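Local coordinates for saframycin Mx1 synthetase B (Legionella pneumophila subsp. pneumophila, PDB 3KXW), which is an AMP-binding enzyme of the ANL superfamily, with a large N-terminal domain and a smaller C-terminal one, held in this model with the ligand 5'-o-[(s)-(dodecanoyloxy)(hydroxy)phosphoryl]adenosine, at residues D15-R20 and C85-C90; L46-K51 and N154-W159. All blocks are in the same frame, centred on the assembly; numbering follows the deposited sequence.

Contact 1: D15-R20 and C85-C90; sequences DVVRLR and CLYAGC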
# COMPACT_ATOMS: atom_id res chain seq x y z
N ASP A 15 -11.14 -7.76 -21.71
CA ASP A 15 -11.78 -8.94 -22.31
C ASP A 15 -12.07 -10.03 -21.29
O ASP A 15 -13.03 -10.79 -21.45
CB ASP A 15 -10.96 -9.47 -23.49
CG ASP A 15 -11.08 -8.57 -24.70
OD1 ASP A 15 -12.11 -7.85 -24.80
OD2 ASP A 15 -10.15 -8.58 -25.53
N VAL A 16 -11.25 -10.10 -20.24
CA VAL A 16 -11.54 -11.03 -19.16
C VAL A 16 -12.87 -10.67 -18.51
O VAL A 16 -13.72 -11.55 -18.27
CB VAL A 16 -10.43 -11.06 -18.09
CG1 VAL A 16 -10.89 -11.93 -16.90
CG2 VAL A 16 -9.14 -11.59 -18.69
N VAL A 17 -13.07 -9.39 -18.20
CA VAL A 17 -14.31 -8.96 -17.57
C VAL A 17 -15.51 -9.18 -18.51
O VAL A 17 -16.55 -9.67 -18.08
CB VAL A 17 -14.27 -7.48 -17.11
CG1 VAL A 17 -15.63 -7.04 -16.59
CG2 VAL A 17 -13.21 -7.31 -16.03
N ARG A 18 -15.34 -8.81 -19.77
CA ARG A 18 -16.40 -9.01 -20.77
C ARG A 18 -16.84 -10.47 -20.83
O ARG A 18 -18.04 -10.76 -20.89
CB ARG A 18 -15.96 -8.56 -22.17
CG ARG A 18 -15.95 -7.03 -22.37
CD ARG A 18 -15.55 -6.62 -23.81
NE ARG A 18 -16.41 -7.22 -24.85
CZ ARG A 18 -16.05 -8.21 -25.67
NH1 ARG A 18 -14.82 -8.74 -25.59
NH2 ARG A 18 -16.90 -8.68 -26.59
N LEU A 19 -15.87 -11.39 -20.85
CA LEU A 19 -16.16 -12.81 -20.99
C LEU A 19 -16.79 -13.38 -19.72
O LEU A 19 -17.74 -14.16 -19.79
CB LEU A 19 -14.89 -13.58 -21.35
CG LEU A 19 -15.13 -15.04 -21.74
CD1 LEU A 19 -16.08 -15.14 -22.92
CD2 LEU A 19 -13.79 -15.73 -22.08
N ARG A 20 -16.26 -13.01 -18.57
CA ARG A 20 -16.89 -13.41 -17.32
C ARG A 20 -18.35 -12.96 -17.24
O ARG A 20 -19.19 -13.69 -16.71
CB ARG A 20 -16.11 -12.90 -16.12
CG ARG A 20 -14.81 -13.68 -15.93
CD ARG A 20 -14.22 -13.55 -14.54
NE ARG A 20 -12.97 -14.29 -14.42
CZ ARG A 20 -12.86 -15.60 -14.25
NH1 ARG A 20 -13.93 -16.40 -14.16
NH2 ARG A 20 -11.65 -16.13 -14.16
N CYS A 85 -12.15 3.34 -17.64
CA CYS A 85 -10.97 3.89 -18.32
C CYS A 85 -10.32 2.85 -19.21
O CYS A 85 -9.99 3.12 -20.36
CB CYS A 85 -9.91 4.40 -17.34
SG CYS A 85 -10.37 5.89 -16.48
N LEU A 86 -10.12 1.65 -18.68
CA LEU A 86 -9.47 0.61 -19.46
C LEU A 86 -10.28 0.25 -20.72
O LEU A 86 -9.71 0.04 -21.79
CB LEU A 86 -9.22 -0.66 -18.63
CG LEU A 86 -8.32 -0.55 -17.39
CD1 LEU A 86 -7.77 -1.90 -16.96
CD2 LEU A 86 -7.23 0.46 -17.57
N TYR A 87 -11.60 0.14 -20.57
CA TYR A 87 -12.46 -0.16 -21.71
C TYR A 87 -12.37 0.90 -22.80
O TYR A 87 -12.64 0.60 -23.95
CB TYR A 87 -13.92 -0.26 -21.29
CG TYR A 87 -14.39 -1.59 -20.73
CD1 TYR A 87 -13.75 -2.20 -19.65
CD2 TYR A 87 -15.53 -2.20 -21.25
CE1 TYR A 87 -14.25 -3.41 -19.12
CE2 TYR A 87 -16.01 -3.41 -20.73
CZ TYR A 87 -15.37 -4.00 -19.67
OH TYR A 87 -15.90 -5.18 -19.17
N ALA A 88 -12.05 2.13 -22.43
CA ALA A 88 -11.87 3.20 -23.42
C ALA A 88 -10.45 3.26 -23.98
O ALA A 88 -10.15 4.10 -24.83
CB ALA A 88 -12.26 4.54 -22.81
N GLY A 89 -9.57 2.39 -23.51
CA GLY A 89 -8.17 2.44 -23.90
C GLY A 89 -7.43 3.62 -23.29
O GLY A 89 -6.32 3.96 -23.73
N CYS A 90 -8.03 4.25 -22.29
CA CYS A 90 -7.41 5.37 -21.61
C CYS A 90 -6.55 4.88 -20.45
O CYS A 90 -6.75 3.78 -19.94
CB CYS A 90 -8.47 6.36 -21.11
SG CYS A 90 -9.42 7.14 -22.48
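Val17 and Arg18 meet Tyr87 in a small, buried helix-to-helix contact, where one tyrosine at the C-terminal end of helix 76-87 reaches over to a side of helix 13-23. The two segments bury just 126 Å² between them, and Tyr87 OH is the atom nearest to both Val17 and Arg18. Val17 comes in at about a right angle to the tyrosine side chain: its CG1 lies 3.2 Å from Tyr87 OH, at the edge of the ring and near its plane, and CB follows at 3.5 Å from the same oxygen. With CG1 anti to the backbone N (chi1 174°), this methyl rather than CG2 is the branch pressed on the hydroxyl, which makes the packing tight. The example belongs to the N-terminal AMP-binding domain, in which helix 76-87 runs on from strand 67-71 and leads into the neighbouring parallel strand 91-95, so the tyrosine sits close to the end of a beta-alpha-beta crossover. The helix is closed by a Schellman motif: Gly89 has positive phi and its N bonds back to Leu86 O, while Cys90 N bonds to Cys85 O. Arg18 offers aliphatic chain instead of charge to the ring. Its CG stands 3.7 Å from Tyr87 OH and 4.0 Å from Tyr87 CE2, and a bend at chi3 (56°) helps carry the guanidinium elsewhere, to a salt bridge one helical turn back. There Arg18 NH1 lies 3.0 Å from Asp15 OD1, approaching from above the carboxylate plane, 51° out of it. Polar satisfaction of the buried phenol comes from a third helix: Tyr87 OH is hydrogen-bonded to Asp47 on helix 43-59, whose Ala50 and Ala54 also touch the tyrosine.

Contact 2: L46-K51 and N154-W159; sequences LDQHAK and NRSSSW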
# COMPACT_ATOMS: atom_id res chain seq x y z
N LEU A 46 -20.73 -4.85 -13.39
CA LEU A 46 -19.41 -4.26 -13.56
C LEU A 46 -19.13 -3.97 -15.04
O LEU A 46 -18.71 -2.87 -15.42
CB LEU A 46 -18.36 -5.19 -12.96
CG LEU A 46 -16.90 -4.78 -13.05
CD1 LEU A 46 -16.67 -3.44 -12.37
CD2 LEU A 46 -15.98 -5.88 -12.47
N ASP A 47 -19.34 -4.96 -15.89
CA ASP A 47 -19.19 -4.79 -17.34
C ASP A 47 -20.11 -3.67 -17.90
O ASP A 47 -19.66 -2.83 -18.70
CB ASP A 47 -19.50 -6.14 -18.00
CG ASP A 47 -19.37 -6.12 -19.51
OD1 ASP A 47 -18.31 -5.75 -20.03
OD2 ASP A 47 -20.35 -6.52 -20.16
N GLN A 48 -21.37 -3.64 -17.49
CA GLN A 48 -22.28 -2.60 -17.98
C GLN A 48 -21.84 -1.19 -17.54
O GLN A 48 -21.83 -0.25 -18.35
CB GLN A 48 -23.75 -2.86 -17.61
CG GLN A 48 -24.42 -4.02 -18.40
CD GLN A 48 -24.27 -3.89 -19.91
OE1 GLN A 48 -23.63 -4.72 -20.55
NE2 GLN A 48 -24.87 -2.86 -20.48
N HIS A 49 -21.49 -1.03 -16.26
CA HIS A 49 -20.98 0.27 -15.78
C HIS A 49 -19.71 0.70 -16.51
O HIS A 49 -19.60 1.84 -16.94
CB HIS A 49 -20.75 0.26 -14.26
CG HIS A 49 -22.02 0.39 -13.47
ND1 HIS A 49 -22.69 1.59 -13.34
CD2 HIS A 49 -22.75 -0.52 -12.80
CE1 HIS A 49 -23.78 1.41 -12.62
NE2 HIS A 49 -23.85 0.13 -12.28
N ALA A 50 -18.76 -0.22 -16.66
CA ALA A 50 -17.53 0.06 -17.40
C ALA A 50 -17.79 0.52 -18.82
O ALA A 50 -17.17 1.49 -19.31
CB ALA A 50 -16.59 -1.17 -17.37
N LYS A 51 -18.71 -0.15 -19.51
CA LYS A 51 -19.09 0.26 -20.86
C LYS A 51 -19.72 1.64 -20.90
O LYS A 51 -19.38 2.45 -21.77
CB LYS A 51 -20.04 -0.77 -21.50
CG LYS A 51 -19.34 -2.09 -21.80
CD LYS A 51 -20.34 -3.24 -21.99
CE LYS A 51 -19.76 -4.30 -22.91
NZ LYS A 51 -20.49 -5.58 -22.77
N ASN A 154 -27.94 3.58 -19.87
CA ASN A 154 -28.39 3.63 -21.26
C ASN A 154 -27.27 4.04 -22.23
O ASN A 154 -27.47 4.05 -23.44
CB ASN A 154 -29.63 4.52 -21.43
CG ASN A 154 -29.35 5.98 -21.13
OD1 ASN A 154 -28.19 6.42 -21.15
ND2 ASN A 154 -30.41 6.76 -20.84
N ARG A 155 -26.09 4.37 -21.71
CA ARG A 155 -24.95 4.62 -22.59
C ARG A 155 -24.12 3.37 -22.90
O ARG A 155 -23.33 3.39 -23.84
CB ARG A 155 -24.03 5.72 -22.02
CG ARG A 155 -24.76 6.94 -21.50
CD ARG A 155 -24.88 8.09 -22.50
NE ARG A 155 -24.49 7.81 -23.89
CZ ARG A 155 -25.33 7.49 -24.89
NH1 ARG A 155 -26.64 7.37 -24.68
NH2 ARG A 155 -24.85 7.29 -26.10
N SER A 156 -24.30 2.30 -22.11
CA SER A 156 -23.46 1.11 -22.26
C SER A 156 -23.37 0.64 -23.72
O SER A 156 -22.28 0.34 -24.21
CB SER A 156 -23.95 -0.05 -21.37
OG SER A 156 -24.03 0.33 -20.00
N SER A 157 -24.50 0.58 -24.41
CA SER A 157 -24.52 -0.00 -25.75
C SER A 157 -23.84 0.92 -26.75
O SER A 157 -23.60 0.54 -27.89
CB SER A 157 -25.95 -0.33 -26.21
OG SER A 157 -26.69 0.85 -26.46
N SER A 158 -23.54 2.15 -26.33
CA SER A 158 -22.85 3.07 -27.22
C SER A 158 -21.33 2.88 -27.22
O SER A 158 -20.62 3.52 -28.01
CB SER A 158 -23.22 4.51 -26.90
OG SER A 158 -24.53 4.81 -27.38
N TRP A 159 -20.81 2.01 -26.35
CA TRP A 159 -19.36 1.88 -26.23
C TRP A 159 -18.73 1.35 -27.53
O TRP A 159 -19.26 0.43 -28.14
CB TRP A 159 -19.00 0.98 -25.05
CG TRP A 159 -17.55 0.55 -24.99
CD1 TRP A 159 -16.45 1.36 -24.84
CD2 TRP A 159 -17.05 -0.79 -25.07
NE1 TRP A 159 -15.30 0.61 -24.81
CE2 TRP A 159 -15.64 -0.72 -24.95
CE3 TRP A 159 -17.65 -2.05 -25.23
CZ2 TRP A 159 -14.83 -1.85 -24.99
CZ3 TRP A 159 -16.83 -3.18 -25.26
CH2 TRP A 159 -15.44 -3.07 -25.15
O HOH W 1 -26.60 -1.12 -19.44
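A bend at chi2 (-52°) swings the amide of Gln48 over towards Ser156, while Trp159, its CG anti to the backbone N (chi1 168°), lays its indole beside the chain of Lys51. The contact packs helix 43-59 of the N-terminal AMP-binding domain against a 3-10 segment in the long connection between strands 143-147 and 169-174. Short i to i+3 turns shape that segment, with Ser158 N bonded to Arg155 O and Trp159 N to Ser156 O. Within it Ser156 comes close to the helix, its CA 4.7 Å from the CA of Lys51, and the two CB atoms lie near each other. Such a close approach illustrates how a small polar residue can fit against a helix backbone. Ser156 OG stands 2.8 Å from Gln48 O, but Leu153 O competes for the same single proton. The Gln48 amide lies alongside Ser156, NE2 being 3.1 Å from its CB. Gln48 NE2 is badly placed to bond the hydroxyl directly; a water mediates instead, accepting from Gln48 NE2 at 2.7 Å and donating to Ser156 OG at 3.0 Å. Lys51 is extended beyond CG and runs at a slant to the indole, its CG 3.8 Å from Trp159 CE3 and its CE lying close to both CE3 and CZ3 of that ring. The other end of the indole is fixed by Trp159 NE1, which bonds to the backbone O of Tyr87, and the ring also touches Arg18. Past the indole, Lys51 NZ ends 2.8 Å from Asp47 OD2, on the syn side of the carboxylate and 22° out of its plane.

How the contacts relate
From the N terminus, helix 13-23 supplies the first half of contact 1 and helix 43-59 the first half of contact 2. Helix 76-87 then closes contact 1 across 64 intervening residues, and the 3-10 segment after strand 143-147 closes contact 2 across 102. The two loops therefore cross instead of nesting, and their centres lie about 10 Å apart. Contact 1 joins two helices, contact 2 a helix and a connection; together they bring four chain regions to the same side of the chain's centre. They also touch directly: Arg18 CG of contact 1 packs 3.6 Å from Asp47 OD1 of contact 2.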